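PDB 2JD4: laminin subunit ALPHA-1, which forms part of the basement membrane protein laminin-111, its LG4-5 domains binding metal ions and probably contributing to anchorage at the cell surface. Local coordinates for residues Q66-L74 with M84-T92; Q38-Q48 with G170-Q178. The protein carries 4 engineered substitutions. All coordinates share one frame; numbering follows the deposited sequence.

Interaction 1: residues Q66-L74 with M84-T92; sequences QNQMDYATL and MFDLGKGRT. With MG (magnesium ion), chain C.
The magnesium site of this laminin G domain lies at the open end of a beta hairpin, where Asp-70, just before strand 71-74, and Leu-87, just after strand 84-86, meet at the metal. Asp-70 OD2 binds magnesium at 2.3 Å, as does the backbone O of Leu-87; two waters also bind it, and Thr-137 and Asp-139 complete the site. Asp-70 OD1 accepts from one of those waters at 2.6 Å, so both carboxylate oxygens serve the site. Next to it, Asp-86 OD1 closes the turn: Gly-88 N (2.8 Å, an Asx turn) and Gly-90 N reach it from opposite faces of the carboxylate plane. Asp-86 CB lies over one face of the Tyr-71 ring, 3.9 Å from its centroid, a CH-pi contact. Tyr-71 has its CG between backbone N and carbonyl carbon (chi1 66°), which lays the ring across the neighbouring strand. Further along, Thr-73 CG2 runs beside Met-84 CG (3.7 Å), and Thr-73 N donates to Met-84 O at 2.9 Å. On the other face of the sheet, Ala-72 CB touches Phe-85 CB. Strand 71-77 is flanked by strands 58-64 and 80-86, and Phe-85 reaches Tyr-112 and Ala-117 of the facing sheet.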
loop_
_atom_site.group_PDB
_atom_site.type_symbol
_atom_site.label_atom_id
_atom_site.label_comp_id
_atom_site.label_asym_id
_atom_site.label_seq_id
_atom_site.Cartn_x
_atom_site.Cartn_y
_atom_site.Cartn_z
ATOM N N GLN A 66 28.129 -6.253 -8.149
ATOM C CA GLN A 66 28.011 -7.327 -7.175
ATOM C C GLN A 66 28.436 -6.842 -5.785
ATOM O O GLN A 66 27.841 -7.235 -4.785
ATOM C CB GLN A 66 28.881 -8.517 -7.592
ATOM C CG GLN A 66 28.835 -9.700 -6.632
ATOM C CD GLN A 66 27.493 -10.413 -6.625
ATOM O OE1 GLN A 66 27.316 -11.410 -5.924
ATOM N NE2 GLN A 66 26.542 -9.907 -7.407
ATOM N N ASN A 67 29.462 -5.994 -5.723
ATOM C CA ASN A 67 29.933 -5.484 -4.435
ATOM C C ASN A 67 29.213 -4.204 -4.038
ATOM O O ASN A 67 29.483 -3.633 -2.979
ATOM C CB ASN A 67 31.454 -5.242 -4.441
ATOM C CG ASN A 67 31.890 -4.189 -5.450
ATOM O OD1 ASN A 67 31.266 -3.138 -5.587
ATOM N ND2 ASN A 67 32.989 -4.462 -6.145
ATOM N N GLN A 68 28.296 -3.768 -4.900
ATOM C CA GLN A 68 27.492 -2.571 -4.669
ATOM C C GLN A 68 28.243 -1.245 -4.633
ATOM O O GLN A 68 27.701 -0.242 -4.174
ATOM C CB GLN A 68 26.675 -2.730 -3.382
ATOM C CG GLN A 68 25.585 -3.792 -3.479
ATOM C CD GLN A 68 24.557 -3.673 -2.373
ATOM O OE1 GLN A 68 24.024 -2.597 -2.131
ATOM N NE2 GLN A 68 24.266 -4.782 -1.702
ATOM N N MET A 69 29.479 -1.233 -5.129
ATOM C CA MET A 69 30.278 -0.011 -5.155
ATOM C C MET A 69 29.813 0.896 -6.289
ATOM O O MET A 69 30.082 2.097 -6.287
ATOM C CB MET A 69 31.762 -0.356 -5.317
ATOM C CG MET A 69 32.629 0.088 -4.146
ATOM S SD MET A 69 31.926 -0.321 -2.530
ATOM C CE MET A 69 32.403 -2.059 -2.363
ATOM N N ASP A 70 29.123 0.303 -7.263
ATOM C CA ASP A 70 28.563 1.028 -8.401
ATOM C C ASP A 70 27.061 0.748 -8.369
ATOM O O ASP A 70 26.655 -0.371 -8.062
ATOM C CB ASP A 70 29.124 0.499 -9.729
ATOM C CG ASP A 70 30.545 0.956 -10.000
ATOM O OD1 ASP A 70 31.408 0.755 -9.122
ATOM O OD2 ASP A 70 30.787 1.508 -11.100
ATOM N N TYR A 71 26.239 1.748 -8.678
ATOM C CA TYR A 71 24.789 1.542 -8.693
ATOM C C TYR A 71 24.047 2.678 -9.368
ATOM O O TYR A 71 24.617 3.729 -9.647
ATOM C CB TYR A 71 24.252 1.362 -7.263
ATOM C CG TYR A 71 24.378 2.595 -6.391
ATOM C CD1 TYR A 71 23.558 3.704 -6.594
ATOM C CD2 TYR A 71 25.348 2.668 -5.388
ATOM C CE1 TYR A 71 23.702 4.862 -5.825
ATOM C CE2 TYR A 71 25.502 3.824 -4.615
ATOM C CZ TYR A 71 24.677 4.914 -4.842
ATOM O OH TYR A 71 24.838 6.063 -4.107
ATOM N N ALA A 72 22.768 2.442 -9.646
ATOM C CA ALA A 72 21.891 3.435 -10.253
ATOM C C ALA A 72 20.480 3.072 -9.800
ATOM O O ALA A 72 20.106 1.898 -9.827
ATOM C CB ALA A 72 21.986 3.390 -11.770
ATOM N N THR A 73 19.704 4.068 -9.383
ATOM C CA THR A 73 18.347 3.811 -8.914
ATOM C C THR A 73 17.400 4.990 -9.131
ATOM O O THR A 73 17.831 6.142 -9.266
ATOM C CB THR A 73 18.357 3.444 -7.403
ATOM O OG1 THR A 73 17.027 3.154 -6.959
ATOM C CG2 THR A 73 18.920 4.596 -6.577
ATOM N N LEU A 74 16.107 4.680 -9.207
ATOM C CA LEU A 74 15.051 5.674 -9.363
ATOM C C LEU A 74 14.059 5.352 -8.250
ATOM O O LEU A 74 13.515 4.242 -8.192
ATOM C CB LEU A 74 14.359 5.554 -10.728
ATOM C CG LEU A 74 13.138 6.470 -10.924
ATOM C CD1 LEU A 74 13.589 7.925 -10.967
ATOM C CD2 LEU A 74 12.397 6.119 -12.205
ATOM N N MET A 84 19.498 8.719 -8.874
ATOM C CA MET A 84 20.886 8.819 -8.428
ATOM C C MET A 84 21.720 7.590 -8.783
ATOM O O MET A 84 21.204 6.473 -8.908
ATOM C CB MET A 84 20.948 9.067 -6.913
ATOM C CG MET A 84 20.659 7.855 -6.043
ATOM S SD MET A 84 20.898 8.225 -4.274
ATOM C CE MET A 84 19.388 9.120 -3.910
ATOM N N PHE A 85 23.018 7.807 -8.944
ATOM C CA PHE A 85 23.945 6.731 -9.282
ATOM C C PHE A 85 25.339 7.071 -8.768
ATOM O O PHE A 85 25.629 8.228 -8.468
ATOM C CB PHE A 85 23.983 6.527 -10.805
ATOM C CG PHE A 85 24.355 7.766 -11.577
ATOM C CD1 PHE A 85 25.689 8.105 -11.785
ATOM C CD2 PHE A 85 23.368 8.608 -12.075
ATOM C CE1 PHE A 85 26.035 9.273 -12.482
ATOM C CE2 PHE A 85 23.702 9.775 -12.772
ATOM C CZ PHE A 85 25.039 10.105 -12.972
ATOM N N ASP A 86 26.187 6.055 -8.662
ATOM C CA ASP A 86 27.565 6.230 -8.200
ATOM C C ASP A 86 28.426 5.386 -9.131
ATOM O O ASP A 86 28.218 4.176 -9.242
ATOM C CB ASP A 86 27.722 5.718 -6.764
ATOM C CG ASP A 86 29.014 6.191 -6.101
ATOM O OD1 ASP A 86 30.055 6.272 -6.788
ATOM O OD2 ASP A 86 28.989 6.465 -4.881
ATOM N N LEU A 87 29.386 6.020 -9.795
ATOM C CA LEU A 87 30.266 5.320 -10.722
ATOM C C LEU A 87 31.464 4.670 -10.030
ATOM O O LEU A 87 32.337 4.104 -10.692
ATOM C CB LEU A 87 30.761 6.286 -11.801
ATOM C CG LEU A 87 29.696 7.125 -12.516
ATOM C CD1 LEU A 87 30.363 7.985 -13.579
ATOM C CD2 LEU A 87 28.646 6.218 -13.162
ATOM N N GLY A 88 31.512 4.753 -8.705
ATOM C CA GLY A 88 32.617 4.145 -7.979
ATOM C C GLY A 88 33.427 5.084 -7.099
ATOM O O GLY A 88 34.187 4.629 -6.240
ATOM N N LYS A 89 33.272 6.389 -7.301
ATOM C CA LYS A 89 34.018 7.365 -6.507
ATOM C C LYS A 89 33.215 8.613 -6.148
ATOM O O LYS A 89 33.781 9.686 -5.936
ATOM C CB LYS A 89 35.298 7.764 -7.245
ATOM C CG LYS A 89 36.256 6.602 -7.446
ATOM C CD LYS A 89 37.471 7.005 -8.257
ATOM C CE LYS A 89 38.411 5.825 -8.440
ATOM N NZ LYS A 89 39.628 6.202 -9.208
ATOM N N GLY A 90 31.895 8.471 -6.075
ATOM C CA GLY A 90 31.061 9.608 -5.734
ATOM C C GLY A 90 29.660 9.466 -6.286
ATOM O O GLY A 90 29.457 8.837 -7.327
ATOM N N ARG A 91 28.691 10.055 -5.595
ATOM C CA ARG A 91 27.300 9.978 -6.018
ATOM C C ARG A 91 26.789 11.237 -6.720
ATOM O O ARG A 91 27.097 12.363 -6.322
ATOM C CB ARG A 91 26.412 9.670 -4.805
ATOM C CG ARG A 91 24.921 9.617 -5.111
ATOM C CD ARG A 91 24.177 8.797 -4.062
ATOM N NE ARG A 91 24.054 9.495 -2.797
ATOM C CZ ARG A 91 24.060 8.909 -1.604
ATOM N NH1 ARG A 91 24.188 7.597 -1.497
ATOM N NH2 ARG A 91 23.941 9.646 -0.512
ATOM N N THR A 92 26.015 11.033 -7.780
ATOM C CA THR A 92 25.409 12.135 -8.520
ATOM C C THR A 92 23.903 11.978 -8.300
ATOM O O THR A 92 23.384 10.867 -8.378
ATOM C CB THR A 92 25.715 12.047 -10.038
ATOM O OG1 THR A 92 27.128 12.120 -10.257
ATOM C CG2 THR A 92 25.042 13.185 -10.782
HETATM MG MG MG C . 32.684 2.302 -12.047
HETATM O O HOH W 1 33.738 1.259 -10.235
HETATM O O HOH W 2 34.556 3.286 -12.795
#

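Interaction 2: residues Q38-Q48 with G170-Q178; sequences QSDVRKRLQVQ and GEIMVNGQQ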
loop_
_atom_site.group_PDB
_atom_site.type_symbol
_atom_site.label_atom_id
_atom_site.label_comp_id
_atom_site.label_asym_id
_atom_site.label_seq_id
_atom_site.Cartn_x
_atom_site.Cartn_y
_atom_site.Cartn_z
ATOM N N GLN A 38 21.810 -6.698 -24.308
ATOM C CA GLN A 38 22.437 -5.885 -25.345
ATOM C C GLN A 38 22.889 -4.505 -24.893
ATOM O O GLN A 38 23.601 -3.808 -25.620
ATOM C CB GLN A 38 21.494 -5.736 -26.540
ATOM C CG GLN A 38 20.319 -4.809 -26.303
ATOM C CD GLN A 38 19.531 -4.543 -27.572
ATOM O OE1 GLN A 38 18.939 -5.455 -28.153
ATOM N NE2 GLN A 38 19.529 -3.288 -28.015
ATOM N N SER A 39 22.491 -4.117 -23.689
ATOM C CA SER A 39 22.846 -2.807 -23.180
ATOM C C SER A 39 24.266 -2.694 -22.641
ATOM O O SER A 39 24.747 -3.579 -21.941
ATOM C CB SER A 39 21.859 -2.391 -22.082
ATOM O OG SER A 39 20.540 -2.279 -22.592
ATOM N N ASP A 40 24.939 -1.606 -23.002
ATOM C CA ASP A 40 26.277 -1.316 -22.496
ATOM C C ASP A 40 26.044 -0.011 -21.740
ATOM O O ASP A 40 26.045 1.061 -22.334
ATOM C CB ASP A 40 27.282 -1.072 -23.622
ATOM C CG ASP A 40 28.702 -0.888 -23.098
ATOM O OD1 ASP A 40 28.858 -0.559 -21.901
ATOM O OD2 ASP A 40 29.661 -1.062 -23.875
ATOM N N VAL A 41 25.829 -0.106 -20.434
ATOM C CA VAL A 41 25.538 1.083 -19.635
ATOM C C VAL A 41 26.736 1.786 -19.005
ATOM O O VAL A 41 26.568 2.768 -18.279
ATOM C CB VAL A 41 24.540 0.741 -18.512
ATOM C CG1 VAL A 41 23.302 0.070 -19.106
ATOM C CG2 VAL A 41 25.198 -0.170 -17.492
ATOM N N ARG A 42 27.939 1.290 -19.277
ATOM C CA ARG A 42 29.149 1.884 -18.710
ATOM C C ARG A 42 29.252 3.397 -18.898
ATOM O O ARG A 42 29.553 4.132 -17.954
ATOM C CB ARG A 42 30.389 1.209 -19.303
ATOM C CG ARG A 42 30.595 -0.230 -18.832
ATOM C CD ARG A 42 31.773 -0.870 -19.544
ATOM N NE ARG A 42 31.509 -1.047 -20.970
ATOM C CZ ARG A 42 32.386 -1.547 -21.833
ATOM N NH1 ARG A 42 33.589 -1.919 -21.415
ATOM N NH2 ARG A 42 32.061 -1.682 -23.112
ATOM N N LYS A 43 28.993 3.866 -20.112
ATOM C CA LYS A 43 29.084 5.291 -20.404
ATOM C C LYS A 43 27.735 5.941 -20.663
ATOM O O LYS A 43 27.654 7.147 -20.886
ATOM C CB LYS A 43 29.993 5.513 -21.619
ATOM C CG LYS A 43 31.478 5.326 -21.343
ATOM C CD LYS A 43 32.013 6.448 -20.459
ATOM C CE LYS A 43 33.506 6.299 -20.205
ATOM N NZ LYS A 43 34.287 6.351 -21.468
ATOM N N ARG A 44 26.670 5.151 -20.631
ATOM C CA ARG A 44 25.348 5.702 -20.889
ATOM C C ARG A 44 24.228 4.815 -20.364
ATOM O O ARG A 44 24.199 3.611 -20.625
ATOM C CB ARG A 44 25.174 5.925 -22.396
ATOM C CG ARG A 44 23.807 6.435 -22.821
ATOM C CD ARG A 44 23.817 6.843 -24.287
ATOM N NE ARG A 44 24.156 5.735 -25.178
ATOM C CZ ARG A 44 23.348 4.713 -25.444
ATOM N NH1 ARG A 44 22.146 4.656 -24.885
ATOM N NH2 ARG A 44 23.737 3.751 -26.271
ATOM N N LEU A 45 23.317 5.421 -19.607
ATOM C CA LEU A 45 22.171 4.705 -19.056
ATOM C C LEU A 45 20.919 5.544 -19.259
ATOM O O LEU A 45 20.716 6.544 -18.570
ATOM C CB LEU A 45 22.365 4.428 -17.560
ATOM C CG LEU A 45 21.177 3.776 -16.829
ATOM C CD1 LEU A 45 20.963 2.355 -17.342
ATOM C CD2 LEU A 45 21.429 3.768 -15.324
ATOM N N GLN A 46 20.094 5.152 -20.225
ATOM C CA GLN A 46 18.851 5.863 -20.489
ATOM C C GLN A 46 17.692 4.906 -20.285
ATOM O O GLN A 46 17.576 3.897 -20.984
ATOM C CB GLN A 46 18.791 6.405 -21.919
ATOM C CG GLN A 46 17.450 7.082 -22.230
ATOM C CD GLN A 46 17.272 7.438 -23.703
ATOM O OE1 GLN A 46 17.963 8.311 -24.237
ATOM N NE2 GLN A 46 16.343 6.755 -24.367
ATOM N N VAL A 47 16.836 5.227 -19.326
ATOM C CA VAL A 47 15.686 4.389 -19.035
ATOM C C VAL A 47 14.397 5.168 -19.264
ATOM O O VAL A 47 14.258 6.317 -18.829
ATOM C CB VAL A 47 15.710 3.893 -17.575
ATOM C CG1 VAL A 47 14.511 2.986 -17.308
ATOM C CG2 VAL A 47 17.013 3.148 -17.295
ATOM N N GLN A 48 13.459 4.546 -19.963
ATOM C CA GLN A 48 12.175 5.174 -20.222
ATOM C C GLN A 48 11.094 4.174 -19.829
ATOM O O GLN A 48 11.173 2.997 -20.182
ATOM C CB GLN A 48 12.045 5.542 -21.702
ATOM C CG GLN A 48 10.872 6.447 -22.010
ATOM C CD GLN A 48 10.808 6.830 -23.479
ATOM O OE1 GLN A 48 11.812 7.234 -24.070
ATOM N NE2 GLN A 48 9.624 6.710 -24.074
ATOM N N GLY A 170 4.123 0.007 -16.992
ATOM C CA GLY A 170 3.945 -0.556 -18.312
ATOM C C GLY A 170 5.271 -1.031 -18.870
ATOM O O GLY A 170 6.084 -1.625 -18.157
ATOM N N GLU A 171 5.501 -0.747 -20.145
ATOM C CA GLU A 171 6.729 -1.159 -20.804
ATOM C C GLU A 171 7.916 -0.302 -20.346
ATOM O O GLU A 171 7.746 0.839 -19.924
ATOM C CB GLU A 171 6.567 -1.045 -22.328
ATOM C CG GLU A 171 5.415 -1.865 -22.924
ATOM C CD GLU A 171 5.481 -3.339 -22.568
ATOM O OE1 GLU A 171 6.601 -3.875 -22.433
ATOM O OE2 GLU A 171 4.410 -3.973 -22.434
ATOM N N ILE A 172 9.114 -0.865 -20.434
ATOM C CA ILE A 172 10.326 -0.150 -20.046
ATOM C C ILE A 172 11.435 -0.387 -21.068
ATOM O O ILE A 172 11.617 -1.502 -21.570
ATOM C CB ILE A 172 10.799 -0.578 -18.629
ATOM C CG1 ILE A 172 12.142 0.083 -18.300
ATOM C CG2 ILE A 172 10.881 -2.094 -18.540
ATOM C CD1 ILE A 172 12.666 -0.228 -16.894
ATOM N N MET A 173 12.158 0.682 -21.387
ATOM C CA MET A 173 13.248 0.625 -22.349
ATOM C C MET A 173 14.566 1.040 -21.708
ATOM O O MET A 173 14.599 1.936 -20.867
ATOM C CB MET A 173 12.980 1.584 -23.503
ATOM C CG MET A 173 11.748 1.300 -24.319
ATOM S SD MET A 173 11.551 2.620 -25.529
ATOM C CE MET A 173 13.202 2.677 -26.234
ATOM N N VAL A 174 15.648 0.388 -22.119
ATOM C CA VAL A 174 16.981 0.712 -21.625
ATOM C C VAL A 174 17.845 0.925 -22.871
ATOM O O VAL A 174 17.948 0.034 -23.714
ATOM C CB VAL A 174 17.571 -0.428 -20.773
ATOM C CG1 VAL A 174 19.010 -0.106 -20.405
ATOM C CG2 VAL A 174 16.752 -0.610 -19.497
ATOM N N ASN A 175 18.438 2.112 -22.999
ATOM C CA ASN A 175 19.264 2.438 -24.160
ATOM C C ASN A 175 18.602 2.064 -25.496
ATOM O O ASN A 175 19.211 1.407 -26.351
ATOM C CB ASN A 175 20.645 1.768 -24.038
ATOM C CG ASN A 175 21.481 2.360 -22.911
ATOM O OD1 ASN A 175 20.969 3.121 -22.086
ATOM N ND2 ASN A 175 22.770 2.008 -22.863
ATOM N N GLY A 176 17.348 2.478 -25.662
ATOM C CA GLY A 176 16.630 2.218 -26.899
ATOM C C GLY A 176 16.016 0.846 -27.111
ATOM O O GLY A 176 15.319 0.630 -28.109
ATOM N N GLN A 177 16.267 -0.084 -26.195
ATOM C CA GLN A 177 15.721 -1.436 -26.314
ATOM C C GLN A 177 14.590 -1.688 -25.329
ATOM O O GLN A 177 14.710 -1.385 -24.145
ATOM C CB GLN A 177 16.809 -2.486 -26.071
ATOM C CG GLN A 177 16.247 -3.865 -25.711
ATOM C CD GLN A 177 17.255 -4.754 -25.001
ATOM O OE1 GLN A 177 18.032 -4.286 -24.168
ATOM N NE2 GLN A 177 17.233 -6.044 -25.315
ATOM N N GLN A 178 13.497 -2.260 -25.819
ATOM C CA GLN A 178 12.368 -2.570 -24.954
ATOM C C GLN A 178 12.655 -3.908 -24.267
ATOM O O GLN A 178 12.957 -4.896 -24.930
ATOM C CB GLN A 178 11.080 -2.653 -25.786
ATOM C CG GLN A 178 9.842 -3.065 -24.998
ATOM C CD GLN A 178 8.560 -2.938 -25.808
ATOM O OE1 GLN A 178 7.507 -3.437 -25.407
ATOM N NE2 GLN A 178 8.642 -2.260 -26.952
HETATM O O HOH W 3 19.892 -4.761 -22.239
HETATM O O HOH W 4 24.047 0.545 -25.436
HETATM O O HOH W 5 15.829 3.838 -23.662
#
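Asn-175, the first residue after strand 170-174, uses both ends of its amide to bind the backbone of strand 44-48. Its OD1 takes the N-H of Gln-46 at 2.9 Å, nearly in line with its own C=O bond, while ND2 donates to Arg-44 O at 3.1 Å from above that carbonyl's plane. Asn-175 N continues the antiparallel ladder with a 2.8 Å bond to Gln-46 O, and the amide, its CG beside the backbone N (chi1 -68°), carries the pairing past the strand end. With an alanine here, Gln-46 N and Arg-44 O would probably lose their side-chain partner. The Arg-44 guanidinium slides past this amide in the opposite direction, planes 41° apart, its NH1 3.1 Å from Asn-175 CG. Packing is tight where Val-47 CG1 meets Ile-172 CD1 at 3.7 Å and where the buried Ser-39 OG lies 3.4 Å from Val-174 CG1; Leu-45 and Val-41 approach Val-174 more loosely. Ser-39 OG is also the inner end of a water bridge to Gln-177 OE1, 2.7 Å from that water. On the solvent side, the exposed Gln-38 stacks its amide on that of the partly exposed Gln-177, planes 25° apart. Strands 170-174 and 177-178 form a tight beta hairpin closed by a type I' turn, Val-174 to Gln-177, whose backbone angles at Gly-176 call for glycine. In this sheet of the laminin G beta sandwich, strand 44-53 lies between strands 106-113 and 167-174, the latter also pairing with 22-23.

Both contacts pair antiparallel strands, but in different sheets of the same laminin G domain. Interaction 1, nested along the chain inside the loop closed by interaction 2, joins strands close in sequence; interaction 2 brings together segments more than 120 residues apart. Their centres are about 17 Å apart, and they touch where Ala-72 CB packs on Leu-45 CD2 (3.6 Å), an apolar meeting of the two sheets. Interaction 1 is the more buried, with metal coordination and carboxylate-to-backbone bonds at its loop end. Interaction 2 is only partly buried: amides, an arginine and waters meet on its outer side, while its valines, leucine and isoleucine form the inward apolar face.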